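Local coordinates for cytidylate kinase-like family protein (Eubacterium ventriosum, PDB 3FDI) that is of unknown function but belongs to the cytidylate kinase-like family of P-loop proteins and so probably transfers phosphate from a nucleotide, at residues 33-38 with 87-92; 173-178 with 193-198. All coordinates share one frame; numbering follows the deposited sequence.

The two contacts sit at the outermost strands, within this chain, of one parallel sheet, whose strand order 2-3-1-4-5 fits the P-loop kinase fold. Contact 1 joins strand 34-35 to helix 81-95. Contact 2 joins the start of strand 176-180 to helix 185-197. They come in series: contact 1 closes before contact 2 opens. Their centres are about 20 Å apart, and their nearest atoms are about 11 Å apart, so they do not touch. No other chain of the assembly touches the segments of contact 1. Contact 2 is also touched by a second subunit: it holds helix 185-197 on the strand through which the sheet passes into that neighbour.

Contact 1. Residues 33-38 with 87-92; sequences PLYSKE and FNFIRK
On the helix that brings Phe89 to Tyr35, Asn88 OD1 is gripped by two nitrogens of Arg91. The contact itself is a T-shaped (edge-to-face) pair of rings, Phe89 on Tyr35, in a P-loop kinase fold. Arg91 NE donates to Asn88 OD1 at 2.9 Å and approaches the oxygen almost head-on, nearly in line with the C=O bond. Arg91 NH2 reaches the same Asn88 OD1, also at 2.9 Å, but more from the flank and tilted out of the carbonyl plane. The oxygen lies in the guanidinium plane, so Arg91 takes it side-on. This should help to fix the rotation of both groups. Arg91 NH1 is held by Glu96 in a salt bridge, and Phe57 adds a cation-pi contact.

Strand 34-35 is an outermost strand of the parallel sheet within this chain, and residues 87-92 are a piece of helix 81-95. The backbones stay well apart: CA of Tyr35 and CA of Ile90 are 9.2 Å from each other. The two rings span the gap. Phe89 presents its edge and Tyr35 its face. The planes stand at 88°, with the centroids 5.4 Å apart. Phe89 has CG anti to its own backbone nitrogen (chi1 177°), and this turn extends its ring from the helix to Tyr35.

Phe89 also packs on Leu40 and Val43 of helix 37-43, so it lies among three elements of the fold. Ser36 is the N-cap of that helix. Backbone hydrogen bonds to Val102 and Val104 tie Tyr35 to the neighbouring strand 101-104. Phe89 CE2 makes the closest approach between the two segments: it stands over the centre of the Tyr35 ring, 4.3 Å from Tyr35 CE2.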
# COMPACT_ATOMS: atom_id res chain seq x y z
N PRO B 33 30.14 -18.25 -2.92
CA PRO B 33 29.53 -17.94 -4.20
C PRO B 33 28.51 -16.81 -4.15
O PRO B 33 27.85 -16.60 -3.11
CB PRO B 33 28.80 -19.22 -4.59
CG PRO B 33 29.10 -20.21 -3.55
CD PRO B 33 29.78 -19.59 -2.43
N LEU B 34 28.39 -16.12 -5.28
CA LEU B 34 27.39 -15.08 -5.50
C LEU B 34 26.41 -15.69 -6.49
O LEU B 34 26.81 -15.94 -7.62
CB LEU B 34 28.05 -13.82 -6.07
CG LEU B 34 27.06 -12.78 -6.58
CD1 LEU B 34 26.03 -12.46 -5.50
CD2 LEU B 34 27.77 -11.53 -7.02
N TYR B 35 25.20 -16.03 -6.04
CA TYR B 35 24.10 -16.47 -6.92
C TYR B 35 23.19 -15.30 -7.27
O TYR B 35 22.87 -14.47 -6.42
CB TYR B 35 23.19 -17.55 -6.28
CG TYR B 35 23.91 -18.79 -5.88
CD1 TYR B 35 24.73 -19.44 -6.77
CD2 TYR B 35 23.82 -19.30 -4.60
CE1 TYR B 35 25.42 -20.56 -6.38
CE2 TYR B 35 24.50 -20.42 -4.21
CZ TYR B 35 25.29 -21.03 -5.09
OH TYR B 35 25.97 -22.17 -4.70
N SER B 36 22.75 -15.29 -8.51
CA SER B 36 21.91 -14.25 -9.10
C SER B 36 20.87 -14.95 -9.94
O SER B 36 21.04 -16.15 -10.33
CB SER B 36 22.74 -13.43 -10.08
OG SER B 36 23.17 -14.29 -11.15
N LYS B 37 19.84 -14.18 -10.31
CA LYS B 37 18.87 -14.58 -11.33
C LYS B 37 19.57 -15.23 -12.59
O LYS B 37 19.17 -16.28 -13.07
CB LYS B 37 17.97 -13.38 -11.72
CG LYS B 37 16.71 -13.81 -12.50
CD LYS B 37 16.02 -12.64 -13.21
CE LYS B 37 14.73 -13.08 -13.82
NZ LYS B 37 14.95 -13.87 -15.04
N GLU B 38 20.64 -14.63 -13.07
CA GLU B 38 21.35 -15.16 -14.23
C GLU B 38 21.82 -16.61 -14.03
O GLU B 38 21.65 -17.48 -14.89
CB GLU B 38 22.55 -14.27 -14.52
CG GLU B 38 23.47 -14.84 -15.63
CD GLU B 38 24.86 -14.24 -15.62
OE1 GLU B 38 25.06 -13.21 -14.95
OE2 GLU B 38 25.74 -14.81 -16.32
N PHE B 87 13.38 -21.48 -6.29
CA PHE B 87 13.16 -21.43 -4.83
C PHE B 87 13.72 -22.71 -4.24
O PHE B 87 14.48 -22.67 -3.27
CB PHE B 87 11.67 -21.34 -4.45
CG PHE B 87 10.99 -20.09 -4.88
CD1 PHE B 87 11.69 -18.90 -5.10
CD2 PHE B 87 9.62 -20.07 -5.04
CE1 PHE B 87 11.05 -17.75 -5.50
CE2 PHE B 87 8.97 -18.94 -5.44
CZ PHE B 87 9.69 -17.75 -5.65
N ASN B 88 13.41 -23.82 -4.88
CA ASN B 88 13.86 -25.07 -4.37
C ASN B 88 15.40 -25.23 -4.41
O ASN B 88 15.98 -25.77 -3.44
CB ASN B 88 13.18 -26.18 -5.07
CG ASN B 88 13.28 -27.46 -4.30
OD1 ASN B 88 13.22 -27.47 -3.05
ND2 ASN B 88 13.48 -28.56 -5.02
N PHE B 89 16.05 -24.75 -5.48
CA PHE B 89 17.53 -24.67 -5.54
C PHE B 89 18.06 -23.97 -4.32
O PHE B 89 18.98 -24.43 -3.70
CB PHE B 89 18.02 -23.94 -6.81
CG PHE B 89 19.53 -23.77 -6.90
CD1 PHE B 89 20.30 -24.67 -7.61
CD2 PHE B 89 20.15 -22.69 -6.33
CE1 PHE B 89 21.71 -24.50 -7.69
CE2 PHE B 89 21.51 -22.52 -6.40
CZ PHE B 89 22.29 -23.42 -7.07
N ILE B 90 17.48 -22.83 -4.01
CA ILE B 90 17.94 -21.98 -2.95
C ILE B 90 17.74 -22.63 -1.60
O ILE B 90 18.62 -22.57 -0.75
CB ILE B 90 17.20 -20.66 -3.00
CG1 ILE B 90 17.72 -19.86 -4.21
CG2 ILE B 90 17.41 -19.83 -1.76
CD1 ILE B 90 17.04 -18.47 -4.40
N ARG B 91 16.58 -23.26 -1.45
CA ARG B 91 16.21 -23.93 -0.22
C ARG B 91 17.13 -25.15 0.01
O ARG B 91 17.61 -25.35 1.11
CB ARG B 91 14.74 -24.34 -0.31
CG ARG B 91 14.14 -24.97 0.96
CD ARG B 91 12.89 -25.84 0.67
NE ARG B 91 13.24 -26.95 -0.22
CZ ARG B 91 13.77 -28.11 0.16
NH1 ARG B 91 14.03 -28.40 1.44
NH2 ARG B 91 14.09 -28.99 -0.78
N LYS B 92 17.35 -25.95 -1.02
CA LYS B 92 18.23 -27.12 -0.90
C LYS B 92 19.66 -26.73 -0.58
O LYS B 92 20.27 -27.32 0.29
CB LYS B 92 18.22 -27.97 -2.18
CG LYS B 92 17.02 -28.87 -2.31
CD LYS B 92 17.09 -29.75 -3.59
CE LYS B 92 15.83 -30.65 -3.74
NZ LYS B 92 15.95 -31.74 -4.77

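Contact 2. Residues 173-178 with 193-198; sequences TYDICI and IKYIDS
The Tyr195 ring carries Ile176 over one face, while CB of Asp175 approaches it obliquely near the hydroxyl end. The carboxylate of Asp175 is turned only 18° from the plane of this ring. Ile176 CG1 makes a CH-pi contact, 3.9 Å from the centroid of the Tyr195 ring and 16° off its normal. Ile176 CD1 reaches on toward the root of the side chain and lies 3.5 Å from Tyr195 CG. The two side chains slide past each other in opposite directions. This overlap is a strand-to-helix contact on the last strand of the sheet within this chain, in a P-loop fold.

Tyr195 CG is anti to the backbone nitrogen (chi1 -173°), which carries the ring off the helix to the strand. At its far end, Tyr195 OH lies 3.4 Å from Asp175 CB. Tyr195 OH hydrogen-bonds to Lys179 O of a second subunit, another copy of this protein. Asp175 OD2 forms a salt bridge with Lys182 of the same neighbouring subunit and also accepts a hydrogen bond from Ser120 N of its own chain. A phenylalanine in place of Tyr195 would probably leave Lys179 O of the second subunit without this hydroxyl partner.

The contact is buried. Strand 176-180 pairs with strand 118-125 in its own chain. At Cys177 it pairs antiparallel with a strand of the second subunit, so the sheet continues across the interface. Helix 185-197 follows that strand in the chain and packs through Ile193 and Ile196 on helix 19-30.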
# COMPACT_ATOMS: atom_id res chain seq x y z
N THR B 173 10.89 -6.15 6.21
CA THR B 173 11.18 -7.28 5.42
C THR B 173 12.65 -7.76 5.61
O THR B 173 12.93 -8.88 5.28
CB THR B 173 10.86 -6.94 3.96
OG1 THR B 173 9.48 -6.61 3.88
CG2 THR B 173 11.16 -8.14 2.97
N TYR B 174 13.54 -6.91 6.12
CA TYR B 174 14.98 -7.17 6.17
C TYR B 174 15.61 -6.95 7.58
O TYR B 174 15.05 -6.30 8.42
CB TYR B 174 15.68 -6.25 5.15
CG TYR B 174 15.01 -6.24 3.77
CD1 TYR B 174 14.05 -5.30 3.49
CD2 TYR B 174 15.27 -7.21 2.81
CE1 TYR B 174 13.36 -5.25 2.30
CE2 TYR B 174 14.60 -7.16 1.53
CZ TYR B 174 13.65 -6.16 1.31
OH TYR B 174 12.93 -5.99 0.14
N ASP B 175 16.79 -7.51 7.79
CA ASP B 175 17.60 -7.20 8.94
C ASP B 175 18.31 -5.88 8.92
O ASP B 175 18.47 -5.24 9.99
CB ASP B 175 18.68 -8.27 9.10
CG ASP B 175 18.07 -9.63 9.36
OD1 ASP B 175 17.09 -9.68 10.13
OD2 ASP B 175 18.52 -10.63 8.78
N ILE B 176 18.77 -5.50 7.74
CA ILE B 176 19.45 -4.23 7.49
C ILE B 176 18.99 -3.57 6.21
O ILE B 176 18.80 -4.23 5.23
CB ILE B 176 20.94 -4.43 7.27
CG1 ILE B 176 21.52 -5.43 8.24
CG2 ILE B 176 21.65 -3.12 7.44
CD1 ILE B 176 22.93 -5.83 7.90
N CYS B 177 18.88 -2.25 6.18
CA CYS B 177 18.73 -1.47 4.97
C CYS B 177 19.73 -0.37 5.03
O CYS B 177 19.85 0.26 6.10
CB CYS B 177 17.37 -0.82 4.93
SG CYS B 177 15.99 -2.02 4.99
N ILE B 178 20.41 -0.10 3.93
CA ILE B 178 21.44 0.94 3.89
C ILE B 178 21.30 1.75 2.60
O ILE B 178 21.23 1.16 1.49
CB ILE B 178 22.85 0.33 4.00
CG1 ILE B 178 22.93 -0.56 5.25
CG2 ILE B 178 23.87 1.42 4.16
CD1 ILE B 178 24.24 -1.35 5.38
N ILE B 193 28.95 -6.54 7.16
CA ILE B 193 29.91 -7.50 7.71
C ILE B 193 29.96 -7.40 9.27
O ILE B 193 30.04 -8.41 10.00
CB ILE B 193 31.33 -7.24 7.16
CG1 ILE B 193 31.41 -7.57 5.67
CG2 ILE B 193 32.39 -7.98 7.99
CD1 ILE B 193 32.59 -6.90 5.03
N LYS B 194 29.90 -6.18 9.76
CA LYS B 194 29.83 -5.95 11.20
C LYS B 194 28.55 -6.55 11.78
O LYS B 194 28.59 -7.24 12.79
CB LYS B 194 29.87 -4.45 11.48
CG LYS B 194 29.81 -4.00 12.96
CD LYS B 194 30.09 -2.49 13.04
CE LYS B 194 30.70 -2.00 14.35
NZ LYS B 194 32.08 -2.47 14.66
N TYR B 195 27.41 -6.32 11.12
CA TYR B 195 26.17 -6.94 11.57
C TYR B 195 26.36 -8.46 11.69
O TYR B 195 26.07 -9.09 12.74
CB TYR B 195 25.02 -6.60 10.60
CG TYR B 195 23.66 -7.05 11.07
CD1 TYR B 195 22.80 -6.17 11.73
CD2 TYR B 195 23.21 -8.33 10.84
CE1 TYR B 195 21.55 -6.55 12.13
CE2 TYR B 195 21.94 -8.72 11.27
CZ TYR B 195 21.12 -7.81 11.91
OH TYR B 195 19.86 -8.17 12.34
N ILE B 196 26.87 -9.05 10.62
CA ILE B 196 26.99 -10.52 10.50
C ILE B 196 27.92 -11.09 11.56
O ILE B 196 27.58 -12.07 12.24
CB ILE B 196 27.51 -10.97 9.06
CG1 ILE B 196 26.49 -10.61 8.00
CG2 ILE B 196 27.83 -12.43 9.03
CD1 ILE B 196 27.03 -10.64 6.61
N ASP B 197 29.08 -10.45 11.71
CA ASP B 197 30.11 -10.95 12.60
C ASP B 197 29.83 -10.66 14.08
O ASP B 197 30.42 -11.25 14.95
CB ASP B 197 31.48 -10.37 12.21
CG ASP B 197 31.90 -10.73 10.76
OD1 ASP B 197 31.38 -11.69 10.15
OD2 ASP B 197 32.77 -10.01 10.23
N SER B 198 28.92 -9.75 14.38
CA SER B 198 28.59 -9.46 15.76
C SER B 198 27.32 -10.22 16.14
O SER B 198 26.67 -9.93 17.11
CB SER B 198 28.39 -7.98 15.91
OG SER B 198 27.20 -7.65 15.27